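Local structure of heavy metal cation tricomponent efflux pump ZneA(CzcA-like) (Cupriavidus metallidurans, 4K0J) at residues A38-A43 with N385-G390; Y549-S554 with H979-D984. The protein exports Zn(II) in exchange for protons, as the inner-membrane pump of a tripartite heavy-metal efflux system of the RND superfamily. All blocks are in the same frame, centred on the assembly; numbering follows the deposited sequence.

Interaction 1 of 2, residues A38-A43 with N385-G390; sequences AYPDIA and NLLSLG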
# COMPACT_ATOMS: atom_id res chain seq x y z
N ALA C 38 16.63 -16.46 -15.67
CA ALA C 38 17.57 -16.64 -16.77
C ALA C 38 17.71 -15.36 -17.58
O ALA C 38 18.75 -15.09 -18.17
CB ALA C 38 17.12 -17.78 -17.67
N TYR C 39 16.64 -14.57 -17.61
CA TYR C 39 16.66 -13.28 -18.26
C TYR C 39 15.97 -12.31 -17.32
O TYR C 39 14.74 -12.21 -17.32
CB TYR C 39 15.91 -13.33 -19.59
CG TYR C 39 16.25 -12.20 -20.54
CD1 TYR C 39 16.99 -12.44 -21.69
CD2 TYR C 39 15.81 -10.91 -20.30
CE1 TYR C 39 17.30 -11.42 -22.56
CE2 TYR C 39 16.12 -9.88 -21.17
CZ TYR C 39 16.86 -10.14 -22.30
OH TYR C 39 17.17 -9.13 -23.18
N PRO C 40 16.76 -11.61 -16.49
CA PRO C 40 16.26 -10.72 -15.44
C PRO C 40 15.28 -9.70 -15.98
O PRO C 40 15.44 -9.28 -17.13
CB PRO C 40 17.53 -10.01 -14.96
CG PRO C 40 18.64 -10.93 -15.32
CD PRO C 40 18.23 -11.59 -16.59
N ASP C 41 14.28 -9.32 -15.19
CA ASP C 41 13.31 -8.32 -15.62
C ASP C 41 14.02 -6.99 -15.87
O ASP C 41 14.09 -6.13 -14.99
CB ASP C 41 12.20 -8.16 -14.59
CG ASP C 41 10.94 -7.55 -15.18
OD1 ASP C 41 9.85 -8.15 -15.00
OD2 ASP C 41 11.03 -6.48 -15.82
N ILE C 42 14.54 -6.86 -17.08
CA ILE C 42 15.31 -5.69 -17.52
C ILE C 42 14.44 -4.44 -17.50
O ILE C 42 14.93 -3.35 -17.23
CB ILE C 42 15.85 -5.92 -18.94
CG1 ILE C 42 16.82 -7.10 -18.95
CG2 ILE C 42 16.54 -4.69 -19.47
CD1 ILE C 42 17.86 -7.05 -17.85
N ALA C 43 13.15 -4.63 -17.78
CA ALA C 43 12.19 -3.55 -17.91
C ALA C 43 12.19 -2.56 -16.75
O ALA C 43 12.60 -2.89 -15.63
CB ALA C 43 10.80 -4.12 -18.08
N ASN C 385 20.21 -15.10 -10.52
CA ASN C 385 20.52 -14.76 -11.91
C ASN C 385 21.56 -15.71 -12.50
O ASN C 385 22.72 -15.71 -12.11
CB ASN C 385 21.04 -13.33 -12.00
CG ASN C 385 19.97 -12.33 -12.36
OD1 ASN C 385 18.78 -12.67 -12.43
ND2 ASN C 385 20.38 -11.09 -12.60
N LEU C 386 21.13 -16.52 -13.46
CA LEU C 386 22.03 -17.44 -14.12
C LEU C 386 23.02 -16.68 -15.00
O LEU C 386 24.16 -17.11 -15.16
CB LEU C 386 21.23 -18.44 -14.95
CG LEU C 386 20.15 -19.16 -14.15
CD1 LEU C 386 19.07 -19.70 -15.08
CD2 LEU C 386 20.75 -20.29 -13.32
N LEU C 387 22.58 -15.56 -15.57
CA LEU C 387 23.43 -14.75 -16.44
C LEU C 387 24.63 -14.19 -15.69
O LEU C 387 25.70 -14.00 -16.27
CB LEU C 387 22.65 -13.59 -17.05
CG LEU C 387 21.67 -13.92 -18.19
CD1 LEU C 387 21.18 -12.64 -18.86
CD2 LEU C 387 22.32 -14.85 -19.20
N SER C 388 24.46 -13.92 -14.40
CA SER C 388 25.52 -13.33 -13.60
C SER C 388 26.25 -14.35 -12.71
O SER C 388 27.40 -14.15 -12.35
CB SER C 388 24.99 -12.16 -12.76
OG SER C 388 24.16 -12.62 -11.71
N LEU C 389 25.57 -15.44 -12.37
CA LEU C 389 26.21 -16.51 -11.61
C LEU C 389 27.13 -17.33 -12.50
O LEU C 389 28.02 -18.03 -12.01
CB LEU C 389 25.18 -17.42 -10.96
CG LEU C 389 24.98 -17.18 -9.46
CD1 LEU C 389 24.55 -15.74 -9.21
CD2 LEU C 389 23.97 -18.16 -8.89
N GLY C 390 26.92 -17.24 -13.80
CA GLY C 390 27.80 -17.90 -14.74
C GLY C 390 29.14 -17.19 -14.74
O GLY C 390 30.17 -17.78 -15.05
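Ala38 and Pro40 pack against Asn385, Leu386 and Leu387 in a buried, mostly apolar contact at the junction of the membrane and periplasmic parts of the pump. Residues 38-43 lie in the loop between strand 36-37 and strand 46-52. Residues 385-390 include a short helix at the start of a predicted transmembrane segment. The two segments bury 259 Å² between them.

The backbones come nearest at Ala38 and Leu386, with CA atoms 5.2 Å apart. There, Ala38 CB meets one branch of Leu386, CD1, at 3.8 Å. The carbonyl of Ala38 is directed at the forked end of Leu387. Its O lies 3.1 Å from Leu387 CG, with both methyls a little farther off. The first torsion of Leu387 (chi1 -75°) sets CG anti to its own carbonyl carbon and beside its N. Leu387 CD1 also reaches Pro40 CD at 3.9 Å.

The next ring atom, Pro40 CG, meets the Asn385 amide. It stands off the amide plane, near its outer end, at 3.2 Å from Asn385 ND2 and 3.4 Å from Asn385 OD1. Asn385 occupies the N-cap position but makes no capping bond with its side chain. Its ND2 instead makes weak hydrogen bonds to Lys459 O and Leu460 O. Lys459 NZ in turn bonds to Ile42 O and Ala43 O, so Lys459 is a partner of both segments. Thr330 of helix 323-353 touches both Ala38 and Leu386.

No hydrogen bond joins the two segments directly, although Leu386 makes a backbone hydrogen bond to Glu37, the residue just before the loop segment. The contact therefore rests on van der Waals packing, while the Asn385 amide nitrogen and the Ile42 and Ala43 carbonyls find their bonds at Lys459 and Leu460.

Interaction 2 of 2, residues Y549-S554 with H979-D984; sequences YLDEGS and HGLGSD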
# COMPACT_ATOMS: atom_id res chain seq x y z
N TYR C 549 25.18 -8.54 -27.66
CA TYR C 549 23.92 -8.88 -28.33
C TYR C 549 22.88 -9.56 -27.43
O TYR C 549 21.68 -9.34 -27.61
CB TYR C 549 24.21 -9.75 -29.56
CG TYR C 549 22.97 -10.33 -30.21
CD1 TYR C 549 22.15 -9.54 -31.00
CD2 TYR C 549 22.64 -11.67 -30.05
CE1 TYR C 549 21.02 -10.06 -31.61
CE2 TYR C 549 21.53 -12.20 -30.65
CZ TYR C 549 20.72 -11.40 -31.43
OH TYR C 549 19.61 -11.94 -32.02
N LEU C 550 23.34 -10.36 -26.48
CA LEU C 550 22.45 -11.11 -25.59
C LEU C 550 21.49 -12.00 -26.38
O LEU C 550 20.34 -11.65 -26.59
CB LEU C 550 21.67 -10.18 -24.65
CG LEU C 550 21.98 -10.30 -23.16
CD1 LEU C 550 23.24 -9.52 -22.79
CD2 LEU C 550 20.80 -9.86 -22.31
N ASP C 551 21.99 -13.17 -26.79
CA ASP C 551 21.25 -14.05 -27.68
C ASP C 551 20.08 -14.76 -27.00
O ASP C 551 20.25 -15.50 -26.03
CB ASP C 551 22.20 -15.09 -28.28
CG ASP C 551 21.71 -15.64 -29.61
OD1 ASP C 551 20.51 -15.48 -29.92
OD2 ASP C 551 22.52 -16.22 -30.35
N GLU C 552 18.88 -14.51 -27.51
CA GLU C 552 17.70 -15.24 -27.06
C GLU C 552 17.48 -16.42 -28.01
O GLU C 552 18.29 -16.67 -28.90
CB GLU C 552 16.48 -14.31 -27.05
CG GLU C 552 16.74 -12.97 -26.36
CD GLU C 552 15.54 -12.03 -26.40
OE1 GLU C 552 14.50 -12.38 -27.00
OE2 GLU C 552 15.64 -10.93 -25.81
N GLY C 553 16.38 -17.15 -27.82
CA GLY C 553 16.12 -18.32 -28.64
C GLY C 553 15.78 -18.01 -30.09
O GLY C 553 15.91 -18.87 -30.96
N SER C 554 15.35 -16.78 -30.36
CA SER C 554 14.76 -16.45 -31.65
C SER C 554 15.14 -15.07 -32.18
O SER C 554 16.09 -14.45 -31.70
CB SER C 554 13.24 -16.58 -31.57
OG SER C 554 12.74 -15.95 -30.40
N HIS C 979 29.43 -20.74 -27.21
CA HIS C 979 28.58 -21.81 -27.71
C HIS C 979 27.41 -22.13 -26.78
O HIS C 979 27.47 -23.07 -25.98
CB HIS C 979 29.41 -23.07 -27.98
CG HIS C 979 30.61 -22.83 -28.84
ND1 HIS C 979 30.52 -22.60 -30.19
CD2 HIS C 979 31.93 -22.79 -28.54
CE1 HIS C 979 31.73 -22.42 -30.69
NE2 HIS C 979 32.60 -22.53 -29.70
N GLY C 980 26.35 -21.34 -26.88
CA GLY C 980 25.16 -21.55 -26.08
C GLY C 980 24.48 -20.27 -25.63
O GLY C 980 25.10 -19.21 -25.57
N LEU C 981 23.19 -20.38 -25.32
CA LEU C 981 22.41 -19.25 -24.83
C LEU C 981 22.69 -19.02 -23.36
O LEU C 981 22.48 -19.91 -22.54
CB LEU C 981 20.92 -19.51 -25.04
CG LEU C 981 20.41 -19.73 -26.46
CD1 LEU C 981 18.95 -20.13 -26.43
CD2 LEU C 981 20.62 -18.48 -27.30
N GLY C 982 23.15 -17.82 -23.02
CA GLY C 982 23.38 -17.47 -21.63
C GLY C 982 24.82 -17.10 -21.34
O GLY C 982 25.17 -16.75 -20.21
N SER C 983 25.65 -17.18 -22.37
CA SER C 983 27.06 -16.82 -22.24
C SER C 983 27.30 -15.48 -22.91
O SER C 983 28.44 -15.07 -23.10
CB SER C 983 27.93 -17.89 -22.90
OG SER C 983 27.64 -17.99 -24.29
N ASP C 984 26.22 -14.80 -23.27
CA ASP C 984 26.31 -13.55 -24.02
C ASP C 984 26.41 -12.34 -23.11
O ASP C 984 25.94 -11.26 -23.46
CB ASP C 984 25.12 -13.41 -24.97
CG ASP C 984 25.17 -14.39 -26.13
OD1 ASP C 984 25.70 -14.01 -27.19
OD2 ASP C 984 24.69 -15.53 -25.97
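Leu981 and Asp984 face the backbone of Leu550 to Gly553, and the contact runs mainly between side chains of one loop and main chain of the other. Leu981 has CG anti to its carbonyl carbon (chi1 -61°), and from there its two branches reach the other loop. CD2 lies beside two successive carbonyls, 3.3 Å from Asp551 O and 3.4 Å from Glu552 O. The other branch, CD1, rests on Gly553 CA at 4.0 Å.

The Asp984 carboxylate lies against the backbone N and CB of Asp551, with Asp984 OD2 3.4 Å from Asp551 CB. Asp551 N is about equally far from the carboxylate carbon and both oxygens, and no hydrogen bond forms. Leu550 CD1 approaches the carbonyl O of Asp984 at 3.3 Å.

Asp551 has CG anti to its N (chi1 -155°), which places CG 3.8 Å from Leu981 CD2. The same CG lies at the edge of the Tyr549 ring, in its plane. The carboxylates of Asp551 and Asp984 are near but not touching, with Asp551 OD2 4.9 Å from Asp984 OD2. Asp984 OD1 forms a salt bridge with Arg987. Asp551 has a weak hydrogen bond from OD2 to Tyr618 OH and a long, weak ion pair from OD1 to Lys627. The two positive groups may ease the repulsion.

Residues 980-983 form a type II beta turn, with Gly982 at its third position with positive phi, as is usual for this turn. The turn lies in the loop joining helix 958-970 to helix 986-997. The arrangement is a loop-to-loop contact between the membrane domain and the segment leading into periplasmic strand 554-560.

Overall arrangement
Interactions 1 and 2 are neighbours, their centres about 12 Å apart, and they touch directly. Tyr39 supplies two of these touches: its OH lies 3.5 Å from Glu552 OE2 and 3.8 Å from Leu550 CD2, both as packing. A third comes from Leu387, whose CD2 lies 3.6 Å from Gly982 O. Helix 323-353 borders both contacts, and its Leu326 and Ala329 touch Leu981. Met652 also lies next to both, touched by Tyr39 and hydrogen-bonded through its N to Glu552 OE1. Together the four segments join loops and a helix start where the membrane domain meets the periplasmic domains.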